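Local coordinates for protein putative peptidase (Chlamydophila abortus, PDB 3CE2) that is probably a zinc-dependent oligopeptidase of the M3B family that hydrolyses small bioactive peptides, at residues C547-E550 and K551-N555; M586-V589 and E590-Q593; E67-L70 and S71-T75. One frame throughout, in Å; residues are numbered along the deposited sequence.

Interaction 1 of 3, residues C547-E550 and K551-N555; sequences CFLE and KILNN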
loop_
_atom_site.group_PDB
_atom_site.type_symbol
_atom_site.label_atom_id
_atom_site.label_comp_id
_atom_site.label_asym_id
_atom_site.label_seq_id
_atom_site.Cartn_x
_atom_site.Cartn_y
_atom_site.Cartn_z
ATOM N N CYS A 547 -1.107 14.346 9.103
ATOM C CA CYS A 547 -2.115 15.039 9.895
ATOM C C CYS A 547 -2.155 14.536 11.321
ATOM O O CYS A 547 -1.953 15.297 12.260
ATOM C CB CYS A 547 -3.487 14.861 9.261
ATOM S SG CYS A 547 -4.838 15.670 10.151
ATOM N N PHE A 548 -2.416 13.250 11.492
ATOM C CA PHE A 548 -2.381 12.621 12.815
ATOM C C PHE A 548 -1.118 12.968 13.561
ATOM O O PHE A 548 -1.146 13.354 14.728
ATOM C CB PHE A 548 -2.433 11.123 12.655
ATOM C CG PHE A 548 -3.811 10.576 12.604
ATOM C CD1 PHE A 548 -4.741 10.931 13.567
ATOM C CD2 PHE A 548 -4.170 9.675 11.632
ATOM C CE1 PHE A 548 -6.012 10.409 13.537
ATOM C CE2 PHE A 548 -5.430 9.144 11.596
ATOM C CZ PHE A 548 -6.354 9.514 12.535
ATOM N N LEU A 549 0.000 12.851 12.872
ATOM C CA LEU A 549 1.299 13.107 13.501
ATOM C C LEU A 549 1.472 14.559 13.969
ATOM O O LEU A 549 1.926 14.818 15.091
ATOM C CB LEU A 549 2.440 12.687 12.560
ATOM C CG LEU A 549 3.825 12.919 13.133
ATOM C CD1 LEU A 549 3.986 12.220 14.481
ATOM C CD2 LEU A 549 4.893 12.482 12.143
ATOM N N GLU A 550 1.104 15.507 13.110
ATOM C CA GLU A 550 1.240 16.925 13.435
ATOM C C GLU A 550 0.427 17.285 14.687
ATOM O O GLU A 550 0.934 17.941 15.593
ATOM C CB GLU A 550 0.810 17.772 12.242
ATOM C CG GLU A 550 0.879 19.289 12.462
ATOM C CD GLU A 550 2.288 19.856 12.336
ATOM O OE1 GLU A 550 3.271 19.070 12.315
ATOM O OE2 GLU A 550 2.407 21.096 12.252
ATOM N N LYS A 551 -0.820 16.828 14.745
ATOM C CA LYS A 551 -1.644 17.032 15.920
ATOM C C LYS A 551 -0.976 16.452 17.160
ATOM O O LYS A 551 -1.012 17.057 18.231
ATOM C CB LYS A 551 -3.022 16.402 15.731
ATOM C CG LYS A 551 -3.868 17.066 14.662
ATOM C CD LYS A 551 -5.254 16.401 14.497
ATOM C CE LYS A 551 -6.179 17.358 13.739
ATOM N NZ LYS A 551 -7.188 16.682 12.878
ATOM N N ILE A 552 -0.352 15.286 17.019
ATOM C CA ILE A 552 0.241 14.638 18.172
ATOM C C ILE A 552 1.470 15.406 18.623
ATOM O O ILE A 552 1.682 15.588 19.817
ATOM C CB ILE A 552 0.593 13.160 17.886
ATOM C CG1 ILE A 552 -0.668 12.307 17.915
ATOM C CG2 ILE A 552 1.623 12.622 18.905
ATOM C CD1 ILE A 552 -0.561 11.057 17.069
ATOM N N LEU A 553 2.297 15.862 17.687
ATOM C CA LEU A 553 3.501 16.606 18.106
ATOM C C LEU A 553 3.200 17.997 18.701
ATOM O O LEU A 553 4.056 18.617 19.303
ATOM C CB LEU A 553 4.520 16.711 16.975
ATOM C CG LEU A 553 5.061 15.380 16.459
ATOM C CD1 LEU A 553 5.708 15.525 15.052
ATOM C CD2 LEU A 553 6.027 14.761 17.476
ATOM N N ASN A 554 1.973 18.470 18.537
ATOM C CA ASN A 554 1.567 19.763 19.076
ATOM C C ASN A 554 0.568 19.678 20.228
ATOM O O ASN A 554 0.090 20.705 20.717
ATOM C CB ASN A 554 0.980 20.601 17.953
ATOM C CG ASN A 554 2.035 21.090 17.009
ATOM O OD1 ASN A 554 3.104 21.536 17.434
ATOM N ND2 ASN A 554 1.753 21.006 15.716
ATOM N N ASN A 555 0.270 18.445 20.644
ATOM C CA ASN A 555 -0.725 18.139 21.674
ATOM C C ASN A 555 -2.050 18.811 21.428
ATOM O O ASN A 555 -2.605 19.427 22.326
ATOM C CB ASN A 555 -0.204 18.502 23.061
ATOM C CG ASN A 555 1.295 18.433 23.130
ATOM O OD1 ASN A 555 1.983 19.359 22.701
ATOM N ND2 ASN A 555 1.822 17.322 23.639
#
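The last turns of helix 536-553 form a run of i to i+4 contacts that finishes in a Schellman motif, with Leu549 against Leu553, Cys547 against Lys551 and Glu550 against Asn554. In the first of these pairs CD1 of Leu553 lies 3.7 Å from CG of Leu549, and the two isobutyl groups meet at a slant as a purely apolar contact. Leu549 carries its CG anti to the backbone N (chi1 180°), which brings the end of a side chain that leaves the helix heading away from the later turn back within touch of it. Lys551 runs the other way. Its methylene chain lies back alongside the preceding turn, and NZ lies 3.7 Å from SG of Cys547 and makes a weak hydrogen bond to Gly583 O in a loop. Near the solvent, the Glu550 carboxylate and the Asn554 amide stand almost perpendicular, at 87°, with OE2 of Glu550 3.5 Å from ND2 of Asn554.

Beneath these side chains Lys551 N bonds to Cys547 O at 3.1 Å. The bond from Leu553 N to Leu549 O is the shorter of the two, at 2.8 Å. Of the i to i+4 backbone bonds here only the last, Asn554 N to Glu550 O at 3.2 Å, is weak. Asn555 then takes a positive phi and its N bonds back to Ile552 O, which closes the Schellman motif. Around this helix end, Phe548 meets the rings of Tyr563 and Phe566 of helix 559-567, Leu549 packs on Leu435 and Met438 of helix 431-447, and Cys547 and Glu550 lie against helix 590-607.

Interaction 2 of 3, residues M586-V589 and E590-Q593; sequences MGTV and EPIQ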
loop_
_atom_site.group_PDB
_atom_site.type_symbol
_atom_site.label_atom_id
_atom_site.label_comp_id
_atom_site.label_asym_id
_atom_site.label_seq_id
_atom_site.Cartn_x
_atom_site.Cartn_y
_atom_site.Cartn_z
ATOM N N MET A 586 -11.726 13.988 5.733
ATOM C CA MET A 586 -11.164 14.083 4.391
ATOM C C MET A 586 -12.162 14.756 3.468
ATOM O O MET A 586 -11.822 15.142 2.362
ATOM C CB MET A 586 -10.805 12.704 3.839
ATOM C CG MET A 586 -9.975 11.834 4.767
ATOM S SD MET A 586 -8.321 12.494 5.078
ATOM C CE MET A 586 -7.550 12.326 3.459
ATOM N N GLY A 587 -13.401 14.888 3.921
ATOM C CA GLY A 587 -14.401 15.635 3.164
ATOM C C GLY A 587 -14.104 17.129 3.224
ATOM O O GLY A 587 -14.709 17.928 2.508
ATOM N N THR A 588 -13.169 17.517 4.083
ATOM C CA THR A 588 -12.790 18.906 4.163
ATOM C C THR A 588 -11.314 19.058 3.870
ATOM O O THR A 588 -10.639 18.141 3.433
ATOM C CB THR A 588 -13.110 19.536 5.541
ATOM O OG1 THR A 588 -12.156 19.116 6.531
ATOM C CG2 THR A 588 -14.489 19.148 5.989
ATOM N N VAL A 589 -10.817 20.230 4.174
ATOM C CA VAL A 589 -9.537 20.675 3.731
ATOM C C VAL A 589 -8.574 20.576 4.911
ATOM O O VAL A 589 -7.367 20.696 4.755
ATOM C CB VAL A 589 -9.753 22.144 3.191
ATOM C CG1 VAL A 589 -8.818 23.179 3.805
ATOM C CG2 VAL A 589 -9.746 22.173 1.670
ATOM N N GLU A 590 -9.108 20.340 6.102
ATOM C CA GLU A 590 -8.275 20.377 7.305
ATOM C C GLU A 590 -7.116 19.364 7.303
ATOM O O GLU A 590 -5.960 19.731 7.536
ATOM C CB GLU A 590 -9.132 20.225 8.565
ATOM C CG GLU A 590 -10.128 21.383 8.789
ATOM C CD GLU A 590 -11.539 20.909 9.189
ATOM O OE1 GLU A 590 -11.679 20.130 10.156
ATOM O OE2 GLU A 590 -12.521 21.319 8.532
ATOM N N PRO A 591 -7.411 18.083 7.044
ATOM C CA PRO A 591 -6.309 17.148 7.137
ATOM C C PRO A 591 -5.175 17.523 6.178
ATOM O O PRO A 591 -4.005 17.499 6.566
ATOM C CB PRO A 591 -6.952 15.816 6.736
ATOM C CG PRO A 591 -8.388 16.000 7.072
ATOM C CD PRO A 591 -8.666 17.410 6.680
ATOM N N ILE A 592 -5.498 17.890 4.944
ATOM C CA ILE A 592 -4.415 18.230 4.031
ATOM C C ILE A 592 -3.652 19.495 4.435
ATOM O O ILE A 592 -2.462 19.624 4.158
ATOM C CB ILE A 592 -4.848 18.288 2.576
ATOM C CG1 ILE A 592 -3.599 18.197 1.699
ATOM C CG2 ILE A 592 -5.656 19.536 2.326
ATOM C CD1 ILE A 592 -3.863 18.091 0.217
ATOM N N GLN A 593 -4.316 20.410 5.127
ATOM C CA GLN A 593 -3.633 21.607 5.588
ATOM C C GLN A 593 -2.687 21.284 6.721
ATOM O O GLN A 593 -1.591 21.860 6.816
ATOM C CB GLN A 593 -4.635 22.676 5.996
ATOM C CG GLN A 593 -5.365 23.233 4.802
ATOM C CD GLN A 593 -6.117 24.503 5.129
ATOM O OE1 GLN A 593 -6.847 24.569 6.121
ATOM N NE2 GLN A 593 -5.941 25.529 4.285
#
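Met586, the first residue of the loop segment, sets its sulfur beside the CB-CG edge of Pro591, so that SD of Met586 lies 4.0 Å from CB of the proline. Its chain is folded at both chi2 (-65°) and chi3 (-68°), and the contact is apolar.

Thr588 illustrates how a helix start is capped. Its OG1 accepts the backbone N-H of Glu590 in a straight but weak bond of 3.3 Å, as an N-cap residue does for the first turn. The same hydroxyl is hydrogen-bonded to Asp585 O and, a carbonyl having no proton to give, acts as donor there, so both of its roles are used. The Glu590 side chain bends at chi2, and its OE2 lies 3.0 Å from OG1 of Thr588.

Val589 O receives Gln593 N at 3.1 Å. CG1 of Val589 rests against the amide end of Gln593, 3.3 Å from its CD. Pro591, which has no N-H to offer, falls in the first turn, where a helix leaves amides without a helical carbonyl partner.

The loop and the helix start that follows lie against three other helices: Met586 rests on Leu576 and Leu579 of helix 575-581, Ile592 reaches Leu284, Ile287 and Val288 of helix 278-289, and Pro591 packs on helix 536-553.

Interaction 3 of 3, residues E67-L70 and S71-T75; sequences ESLL and SLLTT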
loop_
_atom_site.group_PDB
_atom_site.type_symbol
_atom_site.label_atom_id
_atom_site.label_comp_id
_atom_site.label_asym_id
_atom_site.label_seq_id
_atom_site.Cartn_x
_atom_site.Cartn_y
_atom_site.Cartn_z
ATOM N N GLU A 67 -32.485 -15.332 10.000
ATOM C CA GLU A 67 -31.881 -16.284 10.912
ATOM C C GLU A 67 -31.023 -17.303 10.163
ATOM O O GLU A 67 -30.023 -17.796 10.689
ATOM C CB GLU A 67 -32.925 -16.975 11.781
ATOM C CG GLU A 67 -32.288 -17.834 12.896
ATOM C CD GLU A 67 -33.137 -17.921 14.164
ATOM O OE1 GLU A 67 -33.162 -19.008 14.799
ATOM O OE2 GLU A 67 -33.770 -16.895 14.528
ATOM N N SER A 68 -31.408 -17.597 8.931
ATOM C CA SER A 68 -30.642 -18.500 8.097
ATOM C C SER A 68 -29.327 -17.842 7.683
ATOM O O SER A 68 -28.246 -18.445 7.760
ATOM C CB SER A 68 -31.438 -18.885 6.858
ATOM O OG SER A 68 -30.931 -20.094 6.333
ATOM N N LEU A 69 -29.442 -16.593 7.250
ATOM C CA LEU A 69 -28.299 -15.809 6.831
ATOM C C LEU A 69 -27.339 -15.685 7.991
ATOM O O LEU A 69 -26.142 -15.861 7.836
ATOM C CB LEU A 69 -28.781 -14.456 6.363
ATOM C CG LEU A 69 -27.835 -13.389 5.871
ATOM C CD1 LEU A 69 -26.885 -13.946 4.843
ATOM C CD2 LEU A 69 -28.706 -12.274 5.259
ATOM N N LEU A 70 -27.861 -15.436 9.178
ATOM C CA LEU A 70 -26.980 -15.323 10.315
ATOM C C LEU A 70 -26.234 -16.634 10.480
ATOM O O LEU A 70 -25.045 -16.655 10.768
ATOM C CB LEU A 70 -27.748 -14.988 11.584
ATOM C CG LEU A 70 -26.929 -15.317 12.839
ATOM C CD1 LEU A 70 -25.861 -14.261 13.107
ATOM C CD2 LEU A 70 -27.827 -15.452 14.017
ATOM N N SER A 71 -26.944 -17.733 10.289
ATOM C CA SER A 71 -26.327 -19.047 10.370
ATOM C C SER A 71 -25.195 -19.228 9.335
ATOM O O SER A 71 -24.105 -19.697 9.675
ATOM C CB SER A 71 -27.383 -20.124 10.177
ATOM O OG SER A 71 -26.793 -21.397 10.325
ATOM N N LEU A 72 -25.471 -18.860 8.084
ATOM C CA LEU A 72 -24.482 -18.852 7.010
ATOM C C LEU A 72 -23.196 -18.089 7.367
ATOM O O LEU A 72 -22.102 -18.677 7.419
ATOM C CB LEU A 72 -25.106 -18.237 5.771
ATOM C CG LEU A 72 -24.141 -17.999 4.628
ATOM C CD1 LEU A 72 -23.376 -19.271 4.372
ATOM C CD2 LEU A 72 -24.901 -17.570 3.376
ATOM N N LEU A 73 -23.339 -16.787 7.615
ATOM C CA LEU A 73 -22.225 -15.938 8.011
ATOM C C LEU A 73 -21.458 -16.566 9.173
ATOM O O LEU A 73 -20.242 -16.670 9.141
ATOM C CB LEU A 73 -22.735 -14.564 8.445
ATOM C CG LEU A 73 -23.532 -13.758 7.431
ATOM C CD1 LEU A 73 -23.867 -12.402 8.007
ATOM C CD2 LEU A 73 -22.763 -13.596 6.121
ATOM N N THR A 74 -22.184 -16.964 10.206
ATOM C CA THR A 74 -21.604 -17.496 11.417
ATOM C C THR A 74 -20.660 -18.648 11.092
ATOM O O THR A 74 -19.575 -18.791 11.669
ATOM C CB THR A 74 -22.752 -17.974 12.359
ATOM O OG1 THR A 74 -23.285 -16.832 13.038
ATOM C CG2 THR A 74 -22.281 -18.990 13.398
ATOM N N THR A 75 -21.091 -19.457 10.143
ATOM C CA THR A 75 -20.442 -20.704 9.863
ATOM C C THR A 75 -19.294 -20.474 8.925
ATOM O O THR A 75 -18.266 -21.134 9.029
ATOM C CB THR A 75 -21.424 -21.675 9.213
ATOM O OG1 THR A 75 -22.335 -22.138 10.217
ATOM C CG2 THR A 75 -20.687 -22.843 8.614
#
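Thr74 and Leu70 lie askew to each other one turn apart, the threonine hydroxyl lying beside the leucine branch while it bonds to the leucine's own backbone. CD1 of Leu70 is 3.6 Å from OG1 of Thr74, and that hydroxyl donates to Leu70 O over 2.9 Å. With chi1 at -81°, OG1 is set beside the threonine's backbone N and anti to its carbonyl carbon, which turns the hydroxyl back toward the preceding turn. Leu70 O is thus gripped by two donors from one residue, on opposite faces of its carbonyl plane: the hydroxyl stands 39° out of that plane on one face, and Thr74 N, also 2.9 Å from Leu70 O, is tilted 25° on the other. The hydroxyl is in this way satisfied by the helix itself. The hydroxyl bond recurs at Thr75, whose OG1 donates to Ser71 O at 3.1 Å, while its backbone bond to the same oxygen is weak.

All of this belongs to the opening turns of helix 66-96, where Asn65 serves as N-cap, its OD1 accepting from Ser68 N. The helix is amphipathic here, with Glu67 and Thr74 exposed and Leu69, Leu72 and Leu73 buried. On the apolar side CD1 of Leu69 reaches toward both later leucines, 4.4 Å from CD2 of Leu72 and 4.2 Å from CG of Leu73. Both are at the long end of van der Waals contact. Regular backbone bonds run underneath, Leu72 N to Ser68 O at 2.8 Å and Leu73 N to Leu69 O at 3.0 Å. Beyond the helix, Leu69 and Leu70 meet Leu145 in a loop, Leu70 also touches Tyr148, and Leu73 packs on Tyr151 and Leu152 of helix 149-156.

Interaction 1 closes the C-terminal end of helix 536-553 and interaction 2 caps the start of helix 590-607. Their centres are about 14 Å apart, and they touch directly where Cys547 SG meets Pro591 CA at 3.7 Å. Interaction 1 is the nearer to the zinc site of His402, His406 and Glu430, an HExxH-type site consistent with a metallopeptidase: the side chain of Phe548 is about 11 Å from that of Glu430, while interaction 2 lies away from the known metal sites. Interaction 3, at 67-75, belongs to a remote part of the chain, its centre about 43 Å from that of interaction 1 and about 40 Å from that of interaction 2.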